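Local coordinates for sulfotransferase (Alicyclobacillus acidocaldarius subsp. acidocaldarius, PDB 3RNL), which probably acts as a sulfotransferase, moving sulfo groups to acceptor molecules, and binds magnesium ions, at residues A[47-52]-A[97-102]; A[57-62]-A[153-158]; A[92-97]-A[168-173]; A[142-147]-A[159-164]. All coordinates share one frame; numbering follows the deposited sequence.

How the contacts relate
Contact 1 is a surface contact, contact 3 is partly buried, and contacts 2 and 4 are buried. Contacts 1 and 3 share Pro97: contact 1 joins the start of helix 99-106 to the loop at 47-52, and contact 3 joins the loop before that helix to helix 167-178. Contacts 2 and 4 hold successive parts of the loop between helices 147-152 and 167-178, and meet where Trp159 NE1 reaches Asp59 OD1. The chemistry differs with place. Contact 1 is a salt bridge near the surface. Contact 2 brings two buried acids together, and contact 4 sets one buried carboxylate against backbone N-H groups. Contact 3, nearest the middle of the chain, relies on packing and a bridging water.

Contact 1. Residues A[47-52]-A[97-102]; sequences IPDFPE and PGTAQR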
loop_
_atom_site.group_PDB
_atom_site.type_symbol
_atom_site.label_atom_id
_atom_site.label_comp_id
_atom_site.label_asym_id
_atom_site.label_seq_id
_atom_site.Cartn_x
_atom_site.Cartn_y
_atom_site.Cartn_z
ATOM N N ILE A 47 -8.932 8.261 7.761
ATOM C CA ILE A 47 -9.365 9.672 7.742
ATOM C C ILE A 47 -8.973 10.451 9.006
ATOM O O ILE A 47 -8.511 11.591 8.922
ATOM C CB ILE A 47 -10.887 9.814 7.499
ATOM C CG1 ILE A 47 -11.311 9.106 6.208
ATOM C CG2 ILE A 47 -11.307 11.292 7.485
ATOM C CD1 ILE A 47 -10.611 9.578 4.962
ATOM N N PRO A 48 -9.159 9.858 10.193
ATOM C CA PRO A 48 -8.811 10.653 11.379
ATOM C C PRO A 48 -7.335 11.044 11.498
ATOM O O PRO A 48 -7.019 11.943 12.285
ATOM C CB PRO A 48 -9.237 9.751 12.549
ATOM C CG PRO A 48 -10.319 8.867 11.943
ATOM C CD PRO A 48 -9.814 8.587 10.558
ATOM N N ASP A 49 -6.450 10.385 10.753
ATOM C CA ASP A 49 -5.027 10.735 10.768
ATOM C C ASP A 49 -4.681 11.805 9.724
ATOM O O ASP A 49 -3.548 12.289 9.689
ATOM C CB ASP A 49 -4.176 9.490 10.471
ATOM C CG ASP A 49 -4.202 8.473 11.601
ATOM O OD1 ASP A 49 -4.283 8.882 12.784
ATOM O OD2 ASP A 49 -4.153 7.263 11.300
ATOM N N PHE A 50 -5.636 12.139 8.855
ATOM C CA PHE A 50 -5.389 13.094 7.779
ATOM C C PHE A 50 -5.217 14.488 8.367
ATOM O O PHE A 50 -5.805 14.800 9.394
ATOM C CB PHE A 50 -6.586 13.195 6.825
ATOM C CG PHE A 50 -6.674 12.105 5.786
ATOM C CD1 PHE A 50 -5.883 10.970 5.845
ATOM C CD2 PHE A 50 -7.565 12.250 4.729
ATOM C CE1 PHE A 50 -5.999 9.978 4.855
ATOM C CE2 PHE A 50 -7.691 11.279 3.749
ATOM C CZ PHE A 50 -6.904 10.145 3.804
ATOM N N PRO A 51 -4.444 15.347 7.687
ATOM C CA PRO A 51 -4.483 16.772 8.038
ATOM C C PRO A 51 -5.832 17.359 7.643
ATOM O O PRO A 51 -6.623 16.672 6.997
ATOM C CB PRO A 51 -3.389 17.374 7.154
ATOM C CG PRO A 51 -3.344 16.474 5.954
ATOM C CD PRO A 51 -3.591 15.074 6.514
ATOM N N GLU A 52 -6.083 18.623 7.967
ATOM C CA GLU A 52 -7.372 19.216 7.634
ATOM C C GLU A 52 -7.618 19.180 6.136
ATOM O O GLU A 52 -8.732 18.922 5.684
ATOM C CB GLU A 52 -7.482 20.653 8.139
ATOM C CG GLU A 52 -8.854 21.256 7.886
ATOM C CD GLU A 52 -8.966 22.693 8.357
ATOM O OE1 GLU A 52 -7.913 23.338 8.561
ATOM O OE2 GLU A 52 -10.108 23.174 8.523
ATOM N N PRO A 97 -0.774 5.957 10.984
ATOM C CA PRO A 97 -0.437 5.096 12.129
ATOM C C PRO A 97 -1.616 4.597 12.954
ATOM O O PRO A 97 -1.434 3.638 13.696
ATOM C CB PRO A 97 0.495 5.978 12.970
ATOM C CG PRO A 97 0.029 7.360 12.671
ATOM C CD PRO A 97 -0.340 7.348 11.199
ATOM N N GLY A 98 -2.784 5.222 12.839
ATOM C CA GLY A 98 -3.928 4.784 13.618
ATOM C C GLY A 98 -4.840 3.832 12.861
ATOM O O GLY A 98 -5.831 3.327 13.413
ATOM N N THR A 99 -4.489 3.559 11.607
ATOM C CA THR A 99 -5.371 2.812 10.714
ATOM C C THR A 99 -5.632 1.383 11.182
ATOM O O THR A 99 -6.789 0.940 11.235
ATOM C CB THR A 99 -4.804 2.797 9.273
ATOM O OG1 THR A 99 -4.522 4.151 8.867
ATOM C CG2 THR A 99 -5.812 2.181 8.300
ATOM N N ALA A 100 -4.561 0.661 11.507
ATOM C CA ALA A 100 -4.692 -0.743 11.882
ATOM C C ALA A 100 -5.671 -0.895 13.041
ATOM O O ALA A 100 -6.532 -1.765 13.008
ATOM C CB ALA A 100 -3.327 -1.337 12.269
ATOM N N GLN A 101 -5.525 -0.059 14.063
ATOM C CA GLN A 101 -6.382 -0.183 15.248
ATOM C C GLN A 101 -7.856 0.136 14.939
ATOM O O GLN A 101 -8.771 -0.513 15.467
ATOM C CB GLN A 101 -5.851 0.669 16.419
ATOM C CG GLN A 101 -6.653 0.447 17.730
ATOM C CD GLN A 101 -6.464 -0.958 18.293
ATOM O OE1 GLN A 101 -5.348 -1.371 18.586
ATOM N NE2 GLN A 101 -7.563 -1.701 18.439
ATOM N N ARG A 102 -8.109 1.120 14.073
ATOM C CA ARG A 102 -9.500 1.409 13.680
ATOM C C ARG A 102 -10.120 0.253 12.911
ATOM O O ARG A 102 -11.305 -0.076 13.095
ATOM C CB ARG A 102 -9.597 2.670 12.807
ATOM C CG ARG A 102 -9.164 3.917 13.515
ATOM C CD ARG A 102 -9.288 5.200 12.642
ATOM N NE ARG A 102 -8.480 6.196 13.318
ATOM C CZ ARG A 102 -7.291 6.615 12.896
ATOM N NH1 ARG A 102 -6.800 6.220 11.713
ATOM N NH2 ARG A 102 -6.623 7.484 13.639
#
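Asp49 and Gly98 bring the two backbones closest, with 6.7 Å between their CA atoms, where the 3-10 turn 47-49 meets the start of helix 99-106. The motif is an end-on, two-pronged salt bridge at the surface of the sulfotransferase fold. Arg102 NH2 donates to Asp49 OD1 over 2.9 Å, and Arg102 NH1 donates to Asp49 OD2 over 2.9 Å. Both bonds are nearly straight. The carboxylate and guanidinium planes stand 63° apart, and both nitrogens meet the carboxylate from above its plane. Arg102 is extended from CG to NE. Its guanidinium lies between Pro48 CB, 3.4 Å above the plane and toward the rim, and Gly98 O, likewise toward the rim of the opposite face. NH1 has a further partner in Phe45 O. Thr99 OG1 turns to Tyr96 O and Ser46 OG rather than to the acid. An alanine in place of Arg102 would probably leave the Asp49 charge without its mate and open a gap beside Pro48. Asp49 OD2 is gripped twice: Gly98 N donates to it over 2.9 Å on the syn side, from the face of the carboxylate plane opposite to Arg102 NH1.

Contact 2. Residues A[57-62]-A[153-158]; sequences PGDEGM and QHYEPL
A Schellman motif ends helix 147-152 at His154, and the next two residues, Tyr155 and Glu156, lie against Pro57 and Asp59 in the turn leading into helix 60-64. Glu156 N donates to Asp59 OD2 over 2.8 Å, coming from above the carboxylate plane. Glu156 CG sits between its own backbone N and carbonyl carbon (chi1 75°), the crowded position, and comes within 3.5 Å of Asp59 OD1. The two carboxylates are turned 81° to each other, with Asp59 OD1 and Glu156 OE1 4.3 Å apart. Water 1 donates to Glu156 OE1 and to Gly58 O, 3.1 Å from each. Glu156 OE2 accepts from Leu158 N within its own turn. Met62, a selenomethionine, crosses the Glu156 side chain at about a right angle, its CG 3.8 Å from OE2. At the exposed end, Pro57 CD packs on Tyr155 CE1 at 3.6 Å. Arg135 forms salt bridges to both Asp59 OD1 and Glu156 OE1, and Trp159 NE1 also bonds to Asp59 OD1. Two buried acids this close would repel each other, so the shared arginine probably offsets their charge and helps both stay ionised.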
loop_
_atom_site.group_PDB
_atom_site.type_symbol
_atom_site.label_atom_id
_atom_site.label_comp_id
_atom_site.label_asym_id
_atom_site.label_seq_id
_atom_site.Cartn_x
_atom_site.Cartn_y
_atom_site.Cartn_z
ATOM N N PRO A 57 -0.012 20.411 -5.314
ATOM C CA PRO A 57 -0.590 20.434 -6.664
ATOM C C PRO A 57 -1.148 19.066 -7.053
ATOM O O PRO A 57 -0.455 18.056 -6.940
ATOM C CB PRO A 57 0.592 20.832 -7.566
ATOM C CG PRO A 57 1.807 20.725 -6.744
ATOM C CD PRO A 57 1.419 20.757 -5.290
ATOM N N GLY A 58 -2.393 19.044 -7.517
ATOM C CA GLY A 58 -3.056 17.800 -7.875
ATOM C C GLY A 58 -3.466 16.912 -6.709
ATOM O O GLY A 58 -3.824 15.753 -6.925
ATOM N N ASP A 59 -3.436 17.436 -5.478
ATOM C CA ASP A 59 -3.762 16.628 -4.291
ATOM C C ASP A 59 -5.277 16.510 -4.070
ATOM O O ASP A 59 -5.727 15.843 -3.130
ATOM C CB ASP A 59 -3.169 17.251 -3.021
ATOM C CG ASP A 59 -1.673 17.044 -2.892
ATOM O OD1 ASP A 59 -1.025 16.631 -3.878
ATOM O OD2 ASP A 59 -1.147 17.312 -1.790
ATOM N N GLU A 60 -6.045 17.160 -4.939
ATOM C CA GLU A 60 -7.501 17.231 -4.793
ATOM C C GLU A 60 -8.173 15.871 -4.551
ATOM O O GLU A 60 -9.111 15.764 -3.753
ATOM C CB GLU A 60 -8.126 17.940 -6.004
ATOM C CG GLU A 60 -7.873 19.454 -6.066
ATOM C CD GLU A 60 -6.483 19.824 -6.582
ATOM O OE1 GLU A 60 -6.123 21.020 -6.525
ATOM O OE2 GLU A 60 -5.752 18.929 -7.049
ATOM N N GLY A 61 -7.692 14.839 -5.234
ATOM C CA GLY A 61 -8.246 13.499 -5.111
ATOM C C GLY A 61 -8.255 12.953 -3.695
ATOM O O GLY A 61 -9.217 12.318 -3.251
HETATM N N MSE A 62 -7.182 13.190 -2.952
HETATM C CA MSE A 62 -7.149 12.688 -1.591
HETATM C C MSE A 62 -8.065 13.508 -0.685
HETATM O O MSE A 62 -8.500 13.031 0.352
HETATM C CB MSE A 62 -5.711 12.629 -1.043
HETATM C CG MSE A 62 -4.891 11.484 -1.624
HETATM SE SE MSE A 62 -5.436 9.739 -0.888
HETATM C CE MSE A 62 -4.629 9.926 0.846
ATOM N N GLN A 153 3.801 21.345 5.158
ATOM C CA GLN A 153 2.737 22.069 4.459
ATOM C C GLN A 153 1.502 21.205 4.175
ATOM O O GLN A 153 0.522 21.683 3.606
ATOM C CB GLN A 153 3.254 22.687 3.160
ATOM C CG GLN A 153 4.269 23.816 3.376
ATOM C CD GLN A 153 4.953 24.252 2.096
ATOM O OE1 GLN A 153 4.761 23.656 1.039
ATOM N NE2 GLN A 153 5.770 25.298 2.190
ATOM N N HIS A 154 1.558 19.951 4.606
ATOM C CA HIS A 154 0.455 18.995 4.441
ATOM C C HIS A 154 0.147 18.623 2.989
ATOM O O HIS A 154 -1.016 18.510 2.600
ATOM C CB HIS A 154 -0.817 19.519 5.117
ATOM C CG HIS A 154 -0.640 19.845 6.569
ATOM N ND1 HIS A 154 -1.342 20.851 7.195
ATOM C CD2 HIS A 154 0.144 19.285 7.519
ATOM C CE1 HIS A 154 -0.985 20.909 8.467
ATOM N NE2 HIS A 154 -0.089 19.966 8.691
ATOM N N TYR A 155 1.187 18.386 2.202
ATOM C CA TYR A 155 1.001 17.728 0.915
ATOM C C TYR A 155 0.536 16.302 1.177
ATOM O O TYR A 155 0.723 15.770 2.268
ATOM C CB TYR A 155 2.330 17.656 0.157
ATOM C CG TYR A 155 2.712 18.895 -0.619
ATOM C CD1 TYR A 155 3.297 18.782 -1.879
ATOM C CD2 TYR A 155 2.495 20.169 -0.105
ATOM C CE1 TYR A 155 3.679 19.906 -2.593
ATOM C CE2 TYR A 155 2.861 21.300 -0.826
ATOM C CZ TYR A 155 3.444 21.158 -2.069
ATOM O OH TYR A 155 3.822 22.276 -2.794
ATOM N N GLU A 156 -0.071 15.673 0.177
ATOM C CA GLU A 156 -0.439 14.266 0.341
ATOM C C GLU A 156 0.795 13.350 0.353
ATOM O O GLU A 156 1.886 13.738 -0.090
ATOM C CB GLU A 156 -1.437 13.843 -0.734
ATOM C CG GLU A 156 -0.828 13.654 -2.093
ATOM C CD GLU A 156 -1.325 12.371 -2.741
ATOM O OE1 GLU A 156 -1.881 12.460 -3.856
ATOM O OE2 GLU A 156 -1.160 11.286 -2.125
ATOM N N PRO A 157 0.645 12.139 0.909
ATOM C CA PRO A 157 1.817 11.282 1.152
ATOM C C PRO A 157 2.498 10.754 -0.106
ATOM O O PRO A 157 3.610 10.246 0.015
ATOM C CB PRO A 157 1.281 10.126 2.019
ATOM C CG PRO A 157 -0.085 10.530 2.436
ATOM C CD PRO A 157 -0.588 11.578 1.489
ATOM N N LEU A 158 1.872 10.848 -1.278
ATOM C CA LEU A 158 2.584 10.450 -2.500
ATOM C C LEU A 158 3.894 11.224 -2.616
ATOM O O LEU A 158 4.883 10.725 -3.163
ATOM C CB LEU A 158 1.719 10.669 -3.747
ATOM C CG LEU A 158 2.288 10.140 -5.078
ATOM C CD1 LEU A 158 2.692 8.660 -4.982
ATOM C CD2 LEU A 158 1.275 10.346 -6.200
HETATM O O HOH W 1 -4.605 13.404 -5.009
#

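Contact 3. Residues A[92-97]-A[168-173]; sequences FYLFYP and AAQVKR
Gln170, on helix 167-178, reaches across to Leu94 and Phe95 in the loop that leaves strand 85-89 of the parallel sheet. Its CB lies 3.4 Å from Leu94 O and also touches Leu94 CG. The next atom, CG, still runs beside Leu94 O. From there the chain is extended (chi2 175°), which carries CD on to Phe95 CA, 3.9 Å away. At the tip the amide divides. OE1 rests 3.3 Å from Phe95 CA and also beside Leu94 CG and Leu94 O; the two oxygens are both acceptors and do not bond. NE2 lies at the edge of the Phe95 ring, near its plane, 4.1 Å from CD1. The amide and ring planes are 83° apart. NE2 also makes weak hydrogen bonds to Val164 O and Leu166 O. Leu94 crosses Gln170 at about a right angle and continues onto Ile114 and Leu116 of strand 111-116. Water 2 joins the backbones, donating to Leu94 O over 2.7 Å and to Gln170 O over 2.9 Å. At the exposed end, Arg173 NH2 makes a weak bond to Pro97 O, 3.0 Å long and bent to 131°. The Arg173 side chain is about 5 Å from that of Asp176, a magnesium-binding residue whose ion is not bound in this model. Helix and loop are thus held mainly by side-chain packing and a bridging water. The single direct hydrogen bond across the contact is weak, and no pair of opposite charges meets here.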
loop_
_atom_site.group_PDB
_atom_site.type_symbol
_atom_site.label_atom_id
_atom_site.label_comp_id
_atom_site.label_asym_id
_atom_site.label_seq_id
_atom_site.Cartn_x
_atom_site.Cartn_y
_atom_site.Cartn_z
ATOM N N PHE A 92 -2.377 4.113 1.371
ATOM C CA PHE A 92 -1.795 4.745 2.545
ATOM C C PHE A 92 -2.334 4.204 3.881
ATOM O O PHE A 92 -2.027 4.728 4.945
ATOM C CB PHE A 92 -1.840 6.277 2.448
ATOM C CG PHE A 92 -1.073 6.808 1.265
ATOM C CD1 PHE A 92 0.311 6.691 1.217
ATOM C CD2 PHE A 92 -1.728 7.395 0.194
ATOM C CE1 PHE A 92 1.033 7.180 0.111
ATOM C CE2 PHE A 92 -1.013 7.875 -0.903
ATOM C CZ PHE A 92 0.370 7.762 -0.940
ATOM N N TYR A 93 -3.168 3.173 3.812
ATOM C CA TYR A 93 -3.562 2.477 5.040
ATOM C C TYR A 93 -2.329 2.037 5.846
ATOM O O TYR A 93 -2.331 2.079 7.072
ATOM C CB TYR A 93 -4.403 1.256 4.678
ATOM C CG TYR A 93 -5.882 1.501 4.459
ATOM C CD1 TYR A 93 -6.507 2.651 4.924
ATOM C CD2 TYR A 93 -6.665 0.538 3.831
ATOM C CE1 TYR A 93 -7.876 2.850 4.751
ATOM C CE2 TYR A 93 -8.032 0.726 3.650
ATOM C CZ TYR A 93 -8.626 1.877 4.124
ATOM O OH TYR A 93 -9.970 2.058 3.952
ATOM N N LEU A 94 -1.274 1.620 5.158
ATOM C CA LEU A 94 -0.064 1.149 5.845
ATOM C C LEU A 94 0.635 2.316 6.550
ATOM O O LEU A 94 1.169 2.196 7.663
ATOM C CB LEU A 94 0.872 0.509 4.810
ATOM C CG LEU A 94 2.189 -0.022 5.401
ATOM C CD1 LEU A 94 1.939 -1.139 6.446
ATOM C CD2 LEU A 94 3.122 -0.524 4.287
ATOM N N PHE A 95 0.588 3.475 5.905
ATOM C CA PHE A 95 1.345 4.638 6.353
ATOM C C PHE A 95 0.723 5.363 7.550
ATOM O O PHE A 95 1.438 5.767 8.470
ATOM C CB PHE A 95 1.501 5.620 5.182
ATOM C CG PHE A 95 2.157 6.930 5.566
ATOM C CD1 PHE A 95 3.521 6.993 5.801
ATOM C CD2 PHE A 95 1.405 8.094 5.687
ATOM C CE1 PHE A 95 4.135 8.200 6.147
ATOM C CE2 PHE A 95 2.007 9.300 6.043
ATOM C CZ PHE A 95 3.369 9.349 6.275
ATOM N N TYR A 96 -0.592 5.539 7.548
ATOM C CA TYR A 96 -1.232 6.323 8.614
ATOM C C TYR A 96 -1.348 5.469 9.877
ATOM O O TYR A 96 -1.905 4.370 9.844
ATOM C CB TYR A 96 -2.597 6.845 8.150
ATOM C CG TYR A 96 -2.439 8.036 7.225
ATOM C CD1 TYR A 96 -1.925 9.242 7.704
ATOM C CD2 TYR A 96 -2.759 7.947 5.880
ATOM C CE1 TYR A 96 -1.756 10.335 6.858
ATOM C CE2 TYR A 96 -2.604 9.040 5.028
ATOM C CZ TYR A 96 -2.102 10.225 5.527
ATOM O OH TYR A 96 -1.930 11.317 4.690
ATOM N N PRO A 97 -0.774 5.957 10.984
ATOM C CA PRO A 97 -0.437 5.096 12.129
ATOM C C PRO A 97 -1.616 4.597 12.954
ATOM O O PRO A 97 -1.434 3.638 13.696
ATOM C CB PRO A 97 0.495 5.978 12.970
ATOM C CG PRO A 97 0.029 7.360 12.671
ATOM C CD PRO A 97 -0.340 7.348 11.199
ATOM N N ALA A 168 9.367 -0.331 8.401
ATOM C CA ALA A 168 9.463 -1.224 9.555
ATOM C C ALA A 168 8.407 -0.892 10.605
ATOM O O ALA A 168 7.668 -1.771 11.063
ATOM C CB ALA A 168 10.858 -1.181 10.173
ATOM N N ALA A 169 8.333 0.369 11.003
ATOM C CA ALA A 169 7.368 0.722 12.053
ATOM C C ALA A 169 5.923 0.567 11.580
ATOM O O ALA A 169 5.026 0.275 12.379
ATOM C CB ALA A 169 7.609 2.153 12.556
ATOM N N GLN A 170 5.692 0.800 10.290
ATOM C CA GLN A 170 4.345 0.703 9.729
ATOM C C GLN A 170 3.880 -0.742 9.744
ATOM O O GLN A 170 2.748 -1.041 10.118
ATOM C CB GLN A 170 4.335 1.213 8.280
ATOM C CG GLN A 170 4.847 2.659 8.166
ATOM C CD GLN A 170 4.958 3.112 6.709
ATOM O OE1 GLN A 170 4.079 2.840 5.908
ATOM N NE2 GLN A 170 6.033 3.823 6.377
ATOM N N VAL A 171 4.755 -1.638 9.304
ATOM C CA VAL A 171 4.425 -3.064 9.315
ATOM C C VAL A 171 4.290 -3.578 10.756
ATOM O O VAL A 171 3.360 -4.354 11.072
ATOM C CB VAL A 171 5.492 -3.856 8.545
ATOM C CG1 VAL A 171 5.264 -5.359 8.694
ATOM C CG2 VAL A 171 5.482 -3.437 7.054
ATOM N N LYS A 172 5.180 -3.130 11.642
ATOM C CA LYS A 172 5.086 -3.568 13.041
ATOM C C LYS A 172 3.712 -3.243 13.624
ATOM O O LYS A 172 3.136 -4.036 14.362
ATOM C CB LYS A 172 6.168 -2.921 13.908
ATOM C CG LYS A 172 6.070 -3.364 15.382
ATOM C CD LYS A 172 7.176 -2.759 16.227
ATOM C CE LYS A 172 7.177 -3.334 17.658
ATOM N NZ LYS A 172 6.070 -2.779 18.515
ATOM N N ARG A 173 3.188 -2.065 13.311
ATOM C CA ARG A 173 1.877 -1.685 13.857
ATOM C C ARG A 173 0.796 -2.690 13.432
ATOM O O ARG A 173 -0.042 -3.082 14.241
ATOM C CB ARG A 173 1.508 -0.250 13.434
ATOM C CG ARG A 173 0.178 0.279 13.994
ATOM C CD ARG A 173 0.130 0.353 15.530
ATOM N NE ARG A 173 1.311 0.962 16.158
ATOM C CZ ARG A 173 1.499 2.269 16.316
ATOM N NH1 ARG A 173 2.602 2.716 16.930
ATOM N NH2 ARG A 173 0.590 3.133 15.856
HETATM O O HOH W 2 0.889 1.187 10.180
#

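Contact 4. Residues A[142-147]-A[159-164]; sequences ESLAKE and WYYRAV
Glu147, at the start of helix 147-152, packs tightly against the turn 160-163 in the loop before helix 167-178, whereas Leu144, at the end of helix 140-145, meets Arg162 more loosely. On the tight side the Glu147 carboxylate takes two backbone N-H groups. Arg162 N donates to OE1 over 2.8 Å, nearly straight at 169°. OE2 accepts from Ala163 N over 2.9 Å through the syn lone pair of OE2. The Glu147 chain is fully extended, with CG anti to the backbone N (chi1 179°), and Tyr160 CB lies close to OE2. A second firm point is the hydrogen bond from Tyr161 OH to Ser143 OG, 2.7 Å long. That OG also bonds Glu136 and Arg150, and the tyrosine ring lies against helix 119-132. Between these points Leu144 CD2 packs on Tyr161 CB at 3.7 Å. On the looser side Leu144 CD2 comes only to 3.9 Å from Arg162 NH1. Water 4 links the two sides, donating to Glu147 OE1 over 2.6 Å and to Leu144 O, and accepting from Arg162 NH1. Arg162 is partly exposed, and its guanidinium makes a cation-pi contact with Phe282. An alanine in place of Glu147 would probably leave the N-H groups of Arg162 and Ala163 without acceptors and free the turn to shift. Two N-H donors and a water on one buried carboxylate, with Arg162 NH1 5.0 Å from OE1, would probably favour the charged form of the acid.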
loop_
_atom_site.group_PDB
_atom_site.type_symbol
_atom_site.label_atom_id
_atom_site.label_comp_id
_atom_site.label_asym_id
_atom_site.label_seq_id
_atom_site.Cartn_x
_atom_site.Cartn_y
_atom_site.Cartn_z
ATOM N N GLU A 142 15.885 17.598 -6.647
ATOM C CA GLU A 142 15.220 18.750 -6.038
ATOM C C GLU A 142 13.946 18.354 -5.307
ATOM O O GLU A 142 13.629 18.896 -4.250
ATOM C CB GLU A 142 14.867 19.789 -7.107
ATOM C CG GLU A 142 16.063 20.446 -7.773
ATOM C CD GLU A 142 15.651 21.343 -8.930
ATOM O OE1 GLU A 142 15.242 20.812 -9.989
ATOM O OE2 GLU A 142 15.719 22.579 -8.772
ATOM N N SER A 143 13.209 17.415 -5.889
ATOM C CA SER A 143 11.941 16.954 -5.305
ATOM C C SER A 143 12.198 16.267 -3.955
ATOM O O SER A 143 11.460 16.471 -2.987
ATOM C CB SER A 143 11.211 16.022 -6.288
ATOM O OG SER A 143 9.816 15.900 -5.984
ATOM N N LEU A 144 13.264 15.472 -3.885
ATOM C CA LEU A 144 13.650 14.821 -2.636
ATOM C C LEU A 144 13.935 15.852 -1.555
ATOM O O LEU A 144 13.564 15.674 -0.390
ATOM C CB LEU A 144 14.918 13.982 -2.837
ATOM C CG LEU A 144 14.751 12.575 -3.397
ATOM C CD1 LEU A 144 16.120 12.038 -3.820
ATOM C CD2 LEU A 144 14.093 11.649 -2.358
ATOM N N ALA A 145 14.625 16.919 -1.942
ATOM C CA ALA A 145 15.068 17.927 -0.992
ATOM C C ALA A 145 13.900 18.710 -0.395
ATOM O O ALA A 145 14.032 19.309 0.677
ATOM C CB ALA A 145 16.076 18.870 -1.651
ATOM N N LYS A 146 12.762 18.711 -1.085
ATOM C CA LYS A 146 11.582 19.421 -0.599
ATOM C C LYS A 146 10.694 18.608 0.344
ATOM O O LYS A 146 9.681 19.122 0.825
ATOM C CB LYS A 146 10.725 19.917 -1.773
ATOM C CG LYS A 146 11.355 21.085 -2.513
ATOM C CD LYS A 146 10.348 21.799 -3.387
ATOM C CE LYS A 146 10.916 23.104 -3.925
ATOM N NZ LYS A 146 11.275 24.055 -2.832
ATOM N N GLU A 147 11.042 17.353 0.604
ATOM C CA GLU A 147 10.104 16.497 1.338
ATOM C C GLU A 147 9.720 17.040 2.720
ATOM O O GLU A 147 8.536 17.088 3.065
ATOM C CB GLU A 147 10.628 15.064 1.474
ATOM C CG GLU A 147 9.675 14.176 2.267
ATOM C CD GLU A 147 10.117 12.726 2.304
ATOM O OE1 GLU A 147 11.048 12.377 1.546
ATOM O OE2 GLU A 147 9.530 11.948 3.091
ATOM N N TRP A 159 3.900 12.443 -2.086
ATOM C CA TRP A 159 5.095 13.271 -2.122
ATOM C C TRP A 159 6.145 12.867 -1.084
ATOM O O TRP A 159 7.269 13.389 -1.128
ATOM C CB TRP A 159 4.749 14.745 -1.885
ATOM C CG TRP A 159 3.784 15.370 -2.848
ATOM C CD1 TRP A 159 2.414 15.407 -2.737
ATOM C CD2 TRP A 159 4.111 16.128 -4.021
ATOM N NE1 TRP A 159 1.873 16.118 -3.787
ATOM C CE2 TRP A 159 2.891 16.567 -4.589
ATOM C CE3 TRP A 159 5.310 16.467 -4.651
ATOM C CZ2 TRP A 159 2.840 17.330 -5.758
ATOM C CZ3 TRP A 159 5.261 17.238 -5.819
ATOM C CH2 TRP A 159 4.035 17.651 -6.360
ATOM N N TYR A 160 5.838 11.960 -0.150
ATOM C CA TYR A 160 6.832 11.813 0.903
ATOM C C TYR A 160 7.660 10.602 0.512
ATOM O O TYR A 160 7.421 9.475 0.969
ATOM C CB TYR A 160 6.127 11.449 2.225
ATOM C CG TYR A 160 5.051 12.393 2.755
ATOM C CD1 TYR A 160 4.813 13.640 2.188
ATOM C CD2 TYR A 160 4.273 12.014 3.844
ATOM C CE1 TYR A 160 3.806 14.480 2.700
ATOM C CE2 TYR A 160 3.282 12.832 4.353
ATOM C CZ TYR A 160 3.047 14.055 3.780
ATOM O OH TYR A 160 2.041 14.843 4.316
ATOM N N TYR A 161 8.785 10.877 -0.121
ATOM C CA TYR A 161 9.552 9.824 -0.756
ATOM C C TYR A 161 10.155 8.940 0.305
ATOM O O TYR A 161 10.097 7.714 0.214
ATOM C CB TYR A 161 10.667 10.440 -1.591
ATOM C CG TYR A 161 10.137 11.244 -2.743
ATOM C CD1 TYR A 161 9.344 10.656 -3.716
ATOM C CD2 TYR A 161 10.442 12.597 -2.867
ATOM C CE1 TYR A 161 8.847 11.397 -4.778
ATOM C CE2 TYR A 161 9.952 13.341 -3.919
ATOM C CZ TYR A 161 9.166 12.739 -4.875
ATOM O OH TYR A 161 8.686 13.490 -5.927
ATOM N N ARG A 162 10.757 9.578 1.297
ATOM C CA ARG A 162 11.403 8.852 2.390
ATOM C C ARG A 162 10.400 8.319 3.417
ATOM O O ARG A 162 10.466 7.149 3.799
ATOM C CB ARG A 162 12.445 9.745 3.094
ATOM C CG ARG A 162 13.732 9.982 2.295
ATOM C CD ARG A 162 14.612 11.053 2.990
ATOM N NE ARG A 162 16.041 10.873 2.697
ATOM C CZ ARG A 162 16.699 11.515 1.735
ATOM N NH1 ARG A 162 16.063 12.382 0.963
ATOM N NH2 ARG A 162 17.994 11.292 1.548
ATOM N N ALA A 163 9.467 9.164 3.862
ATOM C CA ALA A 163 8.636 8.777 5.003
ATOM C C ALA A 163 7.814 7.528 4.691
ATOM O O ALA A 163 7.656 6.633 5.532
ATOM C CB ALA A 163 7.721 9.923 5.428
ATOM N N VAL A 164 7.289 7.461 3.475
ATOM C CA VAL A 164 6.418 6.347 3.102
ATOM C C VAL A 164 7.201 5.037 2.935
ATOM O O VAL A 164 6.651 3.943 3.088
ATOM C CB VAL A 164 5.591 6.715 1.836
ATOM C CG1 VAL A 164 4.948 5.489 1.208
ATOM C CG2 VAL A 164 4.533 7.757 2.222
HETATM O O HOH W 3 8.751 15.753 -1.740
HETATM O O HOH W 4 13.370 13.333 0.904
#